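Local coordinates for protein TRAP-T family transporter, DctP (Periplasmic binding) subunit (Sulfitobacter sp. NAS-14.1, PDB 4PF8) that binds beta-D-galacturonate and, as the periplasmic solute-binding component of a TRAP transporter, probably delivers it to the membrane subunits for uptake, at residues Tyr224-His229 and Val287-Asp292; Lys153-Pro158 and Ser294-Ala299. One frame throughout, in Å; residues are numbered along the deposited sequence.

Interaction 1. Residues Tyr224-His229 and Val287-Asp292; sequences YSLTQH and VNEIAD
Tyr224-Leu226 and Val287-Asn288 run as parallel strands, tied by two backbone bonds: Asn288 N gives to Tyr224 O (2.9 Å), and Leu226 N to Asn288 O. Past this ladder the strands part, and a water carries the link on, donating to Leu226 O and accepting from Ile290 N.

On one face of the sheet the polar pair sits. Ser225 OG donates to Asn288 OD1 at 2.6 Å, in the carbonyl plane and on a lone pair. Asn288 can reach it because CG lies between backbone N and carbonyl carbon (chi1 69°), which swings the amide toward the neighbouring strand. Ser225 OG also accepts from Ile155 N, and Asn288 ND2 donates to Ile155 O. With an alanine for Asn288, the Ser225 hydroxyl would probably lose the acceptor for its proton, and Ile155 O its amide donor.

Apolar contacts complete the join. On the other face Leu226 CD1 meets Val287 CG1 at 3.8 Å, branched chains packing together where Val287 also touches helix 248-282; where the strands have parted, Ile290 CG1 lies 3.9 Å from Thr227 CG2.

Asparagine and serine thus let edge strand 286-289 hold its neighbour and a loop together, and the amide gains partners at both ends.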
loop_
_atom_site.group_PDB
_atom_site.type_symbol
_atom_site.label_atom_id
_atom_site.label_comp_id
_atom_site.label_asym_id
_atom_site.label_seq_id
_atom_site.Cartn_x
_atom_site.Cartn_y
_atom_site.Cartn_z
ATOM N N TYR A 224 -0.049 -13.446 -14.406
ATOM C CA TYR A 224 -0.076 -13.025 -12.993
ATOM C C TYR A 224 0.460 -14.199 -12.188
ATOM O O TYR A 224 -0.087 -15.312 -12.257
ATOM C CB TYR A 224 -1.524 -12.710 -12.571
ATOM C CG TYR A 224 -1.733 -11.950 -11.260
ATOM C CD1 TYR A 224 -0.804 -11.046 -10.800
ATOM C CD2 TYR A 224 -2.908 -12.108 -10.522
ATOM C CE1 TYR A 224 -1.017 -10.315 -9.636
ATOM C CE2 TYR A 224 -3.119 -11.393 -9.367
ATOM C CZ TYR A 224 -2.154 -10.495 -8.930
ATOM O OH TYR A 224 -2.349 -9.761 -7.757
ATOM N N SER A 225 1.546 -13.954 -11.467
ATOM C CA SER A 225 2.281 -15.001 -10.781
ATOM C C SER A 225 2.236 -14.659 -9.286
ATOM O O SER A 225 2.755 -13.629 -8.865
ATOM C CB SER A 225 3.703 -15.069 -11.289
ATOM O OG SER A 225 3.709 -15.273 -12.707
ATOM N N LEU A 226 1.613 -15.533 -8.509
ATOM C CA LEU A 226 1.245 -15.220 -7.132
ATOM C C LEU A 226 2.388 -15.403 -6.125
ATOM O O LEU A 226 2.325 -16.239 -5.208
ATOM C CB LEU A 226 -0.020 -15.991 -6.723
ATOM C CG LEU A 226 -1.261 -15.705 -7.582
ATOM C CD1 LEU A 226 -2.403 -16.649 -7.197
ATOM C CD2 LEU A 226 -1.709 -14.252 -7.504
ATOM N N THR A 227 3.418 -14.579 -6.299
ATOM C CA THR A 227 4.565 -14.553 -5.416
ATOM C C THR A 227 4.233 -14.029 -4.034
ATOM O O THR A 227 4.867 -14.402 -3.065
ATOM C CB THR A 227 5.662 -13.703 -6.033
ATOM O OG1 THR A 227 5.082 -12.480 -6.501
ATOM C CG2 THR A 227 6.294 -14.429 -7.225
ATOM N N GLN A 228 3.252 -13.134 -3.945
ATOM C CA GLN A 228 2.813 -12.612 -2.660
ATOM C C GLN A 228 3.990 -12.135 -1.819
ATOM O O GLN A 228 4.083 -12.413 -0.625
ATOM C CB GLN A 228 1.964 -13.652 -1.955
ATOM C CG GLN A 228 0.743 -14.005 -2.804
ATOM C CD GLN A 228 -0.049 -15.202 -2.287
ATOM O OE1 GLN A 228 0.519 -16.202 -1.846
ATOM N NE2 GLN A 228 -1.365 -15.106 -2.367
ATOM N N HIS A 229 4.877 -11.373 -2.461
ATOM C CA HIS A 229 6.195 -11.093 -1.912
ATOM C C HIS A 229 6.195 -9.877 -0.984
ATOM O O HIS A 229 7.168 -9.659 -0.267
ATOM C CB HIS A 229 7.173 -10.869 -3.058
ATOM C CG HIS A 229 6.677 -9.888 -4.063
ATOM N ND1 HIS A 229 6.100 -10.268 -5.252
ATOM C CD2 HIS A 229 6.625 -8.535 -4.037
ATOM C CE1 HIS A 229 5.728 -9.194 -5.926
ATOM N NE2 HIS A 229 6.013 -8.128 -5.194
ATOM N N VAL A 287 -2.981 -17.278 -14.661
ATOM C CA VAL A 287 -2.570 -17.167 -13.267
ATOM C C VAL A 287 -1.781 -18.402 -12.872
ATOM O O VAL A 287 -2.201 -19.534 -13.146
ATOM C CB VAL A 287 -3.774 -17.031 -12.337
ATOM C CG1 VAL A 287 -3.315 -16.880 -10.895
ATOM C CG2 VAL A 287 -4.620 -15.820 -12.741
ATOM N N ASN A 288 -0.611 -18.205 -12.284
ATOM C CA ASN A 288 0.123 -19.333 -11.708
ATOM C C ASN A 288 0.465 -19.106 -10.242
ATOM O O ASN A 288 0.742 -17.982 -9.827
ATOM C CB ASN A 288 1.392 -19.661 -12.500
ATOM C CG ASN A 288 2.459 -18.588 -12.387
ATOM O OD1 ASN A 288 2.358 -17.520 -12.993
ATOM N ND2 ASN A 288 3.520 -18.892 -11.647
ATOM N N GLU A 289 0.405 -20.179 -9.471
ATOM C CA GLU A 289 0.817 -20.157 -8.079
ATOM C C GLU A 289 2.297 -20.478 -8.002
ATOM O O GLU A 289 2.896 -20.976 -8.963
ATOM C CB GLU A 289 0.021 -21.156 -7.256
ATOM C CG GLU A 289 -1.450 -20.842 -7.159
ATOM C CD GLU A 289 -2.208 -21.924 -6.419
ATOM O OE1 GLU A 289 -2.356 -21.807 -5.183
ATOM O OE2 GLU A 289 -2.643 -22.900 -7.070
ATOM N N ILE A 290 2.885 -20.192 -6.849
ATOM C CA ILE A 290 4.281 -20.497 -6.616
ATOM C C ILE A 290 4.389 -21.690 -5.699
ATOM O O ILE A 290 3.998 -21.632 -4.532
ATOM C CB ILE A 290 5.031 -19.322 -6.003
ATOM C CG1 ILE A 290 4.949 -18.106 -6.923
ATOM C CG2 ILE A 290 6.481 -19.717 -5.710
ATOM C CD1 ILE A 290 5.509 -18.326 -8.288
ATOM N N ALA A 291 4.905 -22.774 -6.267
ATOM C CA ALA A 291 5.256 -23.960 -5.508
ATOM C C ALA A 291 6.465 -23.666 -4.619
ATOM O O ALA A 291 6.371 -23.740 -3.390
ATOM C CB ALA A 291 5.558 -25.122 -6.459
ATOM N N ASP A 292 7.591 -23.297 -5.234
ATOM C CA ASP A 292 8.834 -23.110 -4.470
ATOM C C ASP A 292 8.954 -21.695 -3.893
ATOM O O ASP A 292 9.715 -20.856 -4.420
ATOM C CB ASP A 292 10.054 -23.440 -5.345
ATOM C CG ASP A 292 11.346 -23.617 -4.535
ATOM O OD1 ASP A 292 11.361 -23.283 -3.330
ATOM O OD2 ASP A 292 12.355 -24.099 -5.110
HETATM O O HOH W 1 1.309 -18.692 -4.912
#

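Interaction 2. Residues Lys153-Pro158 and Ser294-Ala299; sequences KPINTP and SAFQEA
Pro158 sets its CD over the centre of the Phe296 ring, and this is the tight heart of the contact. Pro158 CD stands 3.9 Å from the Phe296 ring centroid and only 8° off the normal, a CH-pi contact in which the slightly polarised C-H next to the proline nitrogen faces the aromatic cloud. With CG of Phe296 anti to the carbonyl carbon (chi1 -75°), the ring reaches out from the helix to the loop; Phe296 CZ comes within 3.4 Å of Thr157 C. At the ring's edge, near its plane, lie Ile155 CG2, 3.8 Å from Phe296 CZ, and Asn156 O, 3.6 Å from Phe296 CE2. The helix backbone can come close because the residues beside the proline are small: Pro158 CG is 3.6 Å from Ala295 O and 4.0 Å from Ala299 CB.

The other side is looser. Asn156 and Thr157 start their side chains away from the helix, and Gln297 and Glu298 are exposed, polar residues suited to water. No hydrogen bond crosses between the segments.

Around this patch, Met181 touches both Pro158 and Phe296. Phe296 also packs on Phe106 and on Thr227 of strand 223-230, while Ile155 rests on Phe148 and Asn150 of strand 146-150, so helix 293-299 and the loop meet beside the four-stranded sheet.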
loop_
_atom_site.group_PDB
_atom_site.type_symbol
_atom_site.label_atom_id
_atom_site.label_comp_id
_atom_site.label_asym_id
_atom_site.label_seq_id
_atom_site.Cartn_x
_atom_site.Cartn_y
_atom_site.Cartn_z
ATOM N N LYS A 153 5.963 -13.588 -19.802
ATOM C CA LYS A 153 5.894 -15.003 -19.476
ATOM C C LYS A 153 5.576 -15.210 -18.021
ATOM O O LYS A 153 5.723 -14.301 -17.216
ATOM C CB LYS A 153 7.242 -15.658 -19.769
ATOM C CG LYS A 153 8.370 -15.134 -18.918
ATOM C CD LYS A 153 9.733 -15.662 -19.368
ATOM C CE LYS A 153 10.861 -15.068 -18.521
ATOM N NZ LYS A 153 12.208 -15.602 -18.903
ATOM N N PRO A 154 5.144 -16.417 -17.660
ATOM C CA PRO A 154 4.956 -16.682 -16.236
ATOM C C PRO A 154 6.261 -16.581 -15.467
ATOM O O PRO A 154 7.343 -16.896 -15.965
ATOM C CB PRO A 154 4.470 -18.144 -16.208
ATOM C CG PRO A 154 3.934 -18.397 -17.563
ATOM C CD PRO A 154 4.755 -17.569 -18.493
ATOM N N ILE A 155 6.134 -16.166 -14.220
ATOM C CA ILE A 155 7.200 -16.204 -13.252
ATOM C C ILE A 155 6.963 -17.341 -12.253
ATOM O O ILE A 155 5.985 -17.335 -11.513
ATOM C CB ILE A 155 7.291 -14.870 -12.524
ATOM C CG1 ILE A 155 7.781 -13.785 -13.486
ATOM C CG2 ILE A 155 8.213 -14.977 -11.323
ATOM C CD1 ILE A 155 7.444 -12.374 -13.008
ATOM N N ASN A 156 7.866 -18.318 -12.264
ATOM C CA ASN A 156 7.818 -19.428 -11.309
ATOM C C ASN A 156 9.003 -19.499 -10.364
ATOM O O ASN A 156 8.933 -20.135 -9.315
ATOM C CB ASN A 156 7.653 -20.758 -12.042
ATOM C CG ASN A 156 6.229 -20.957 -12.513
ATOM O OD1 ASN A 156 5.319 -21.200 -11.708
ATOM N ND2 ASN A 156 6.016 -20.796 -13.798
ATOM N N THR A 157 10.115 -18.890 -10.759
ATOM C CA THR A 157 11.313 -18.829 -9.927
ATOM C C THR A 157 11.918 -17.438 -10.071
ATOM O O THR A 157 11.600 -16.711 -11.030
ATOM C CB THR A 157 12.393 -19.833 -10.381
ATOM O OG1 THR A 157 12.939 -19.396 -11.630
ATOM C CG2 THR A 157 11.814 -21.215 -10.531
ATOM N N PRO A 158 12.796 -17.054 -9.130
ATOM C CA PRO A 158 13.389 -15.715 -9.250
ATOM C C PRO A 158 14.150 -15.547 -10.558
ATOM O O PRO A 158 14.202 -14.433 -11.084
ATOM C CB PRO A 158 14.350 -15.634 -8.060
ATOM C CG PRO A 158 13.876 -16.682 -7.099
ATOM C CD PRO A 158 13.170 -17.732 -7.878
ATOM N N SER A 294 10.321 -20.777 -1.107
ATOM C CA SER A 294 11.620 -20.663 -0.450
ATOM C C SER A 294 12.647 -19.968 -1.327
ATOM O O SER A 294 13.472 -19.223 -0.823
ATOM C CB SER A 294 12.145 -22.041 -0.059
ATOM O OG SER A 294 11.314 -22.642 0.914
ATOM N N ALA A 295 12.610 -20.224 -2.631
ATOM C CA ALA A 295 13.578 -19.615 -3.532
ATOM C C ALA A 295 13.415 -18.103 -3.610
ATOM O O ALA A 295 14.410 -17.392 -3.653
ATOM C CB ALA A 295 13.509 -20.235 -4.932
ATOM N N PHE A 296 12.178 -17.609 -3.631
ATOM C CA PHE A 296 11.962 -16.173 -3.614
ATOM C C PHE A 296 12.394 -15.567 -2.297
ATOM O O PHE A 296 12.989 -14.483 -2.286
ATOM C CB PHE A 296 10.493 -15.823 -3.905
ATOM C CG PHE A 296 10.129 -15.988 -5.348
ATOM C CD1 PHE A 296 10.358 -14.980 -6.256
ATOM C CD2 PHE A 296 9.571 -17.168 -5.792
ATOM C CE1 PHE A 296 10.039 -15.155 -7.590
ATOM C CE2 PHE A 296 9.245 -17.340 -7.114
ATOM C CZ PHE A 296 9.476 -16.343 -8.009
ATOM N N GLN A 297 12.099 -16.251 -1.197
ATOM C CA GLN A 297 12.490 -15.753 0.109
ATOM C C GLN A 297 14.012 -15.653 0.202
ATOM O O GLN A 297 14.545 -14.643 0.671
ATOM C CB GLN A 297 11.936 -16.639 1.206
ATOM C CG GLN A 297 10.428 -16.531 1.311
ATOM C CD GLN A 297 9.884 -17.488 2.320
ATOM O OE1 GLN A 297 10.312 -18.643 2.381
ATOM N NE2 GLN A 297 8.961 -17.019 3.135
ATOM N N GLU A 298 14.710 -16.686 -0.255
ATOM C CA GLU A 298 16.173 -16.684 -0.205
ATOM C C GLU A 298 16.746 -15.575 -1.073
ATOM O O GLU A 298 17.747 -14.954 -0.714
ATOM C CB GLU A 298 16.730 -18.037 -0.655
ATOM C CG GLU A 298 16.498 -19.186 0.320
ATOM C CD GLU A 298 17.248 -20.451 -0.077
ATOM O OE1 GLU A 298 18.078 -20.388 -1.015
ATOM O OE2 GLU A 298 17.011 -21.509 0.552
ATOM N N ALA A 299 16.105 -15.323 -2.209
ATOM C CA ALA A 299 16.578 -14.310 -3.140
ATOM C C ALA A 299 16.508 -12.925 -2.523
ATOM O O ALA A 299 17.242 -12.041 -2.954
ATOM C CB ALA A 299 15.770 -14.340 -4.413
#

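In the fold
Neither contact is deep core; both are partly buried, on the same side of the chain's centre and about 8 Å apart between centres. Interaction 1, centred about 19 Å from the chain's centre, buries Tyr224, Ser225 and Thr227 on one strand, with exposed Glu289 at its margin; interaction 2, at about 22 Å, buries Ile155, Pro158 and Phe296. Directional backbone and amide bonds build the first, whereas the second joins loop to helix mainly by apolar and aromatic contact. Loop 153-158 serves both, strand 286-289 leads into helix 293-299 through the N-cap Asp292, and Ile290 touches Phe296. The Tyr224 side chain lies about 9 Å from the galacturonate, its hydroxyl bonded to pocket residue Asn207.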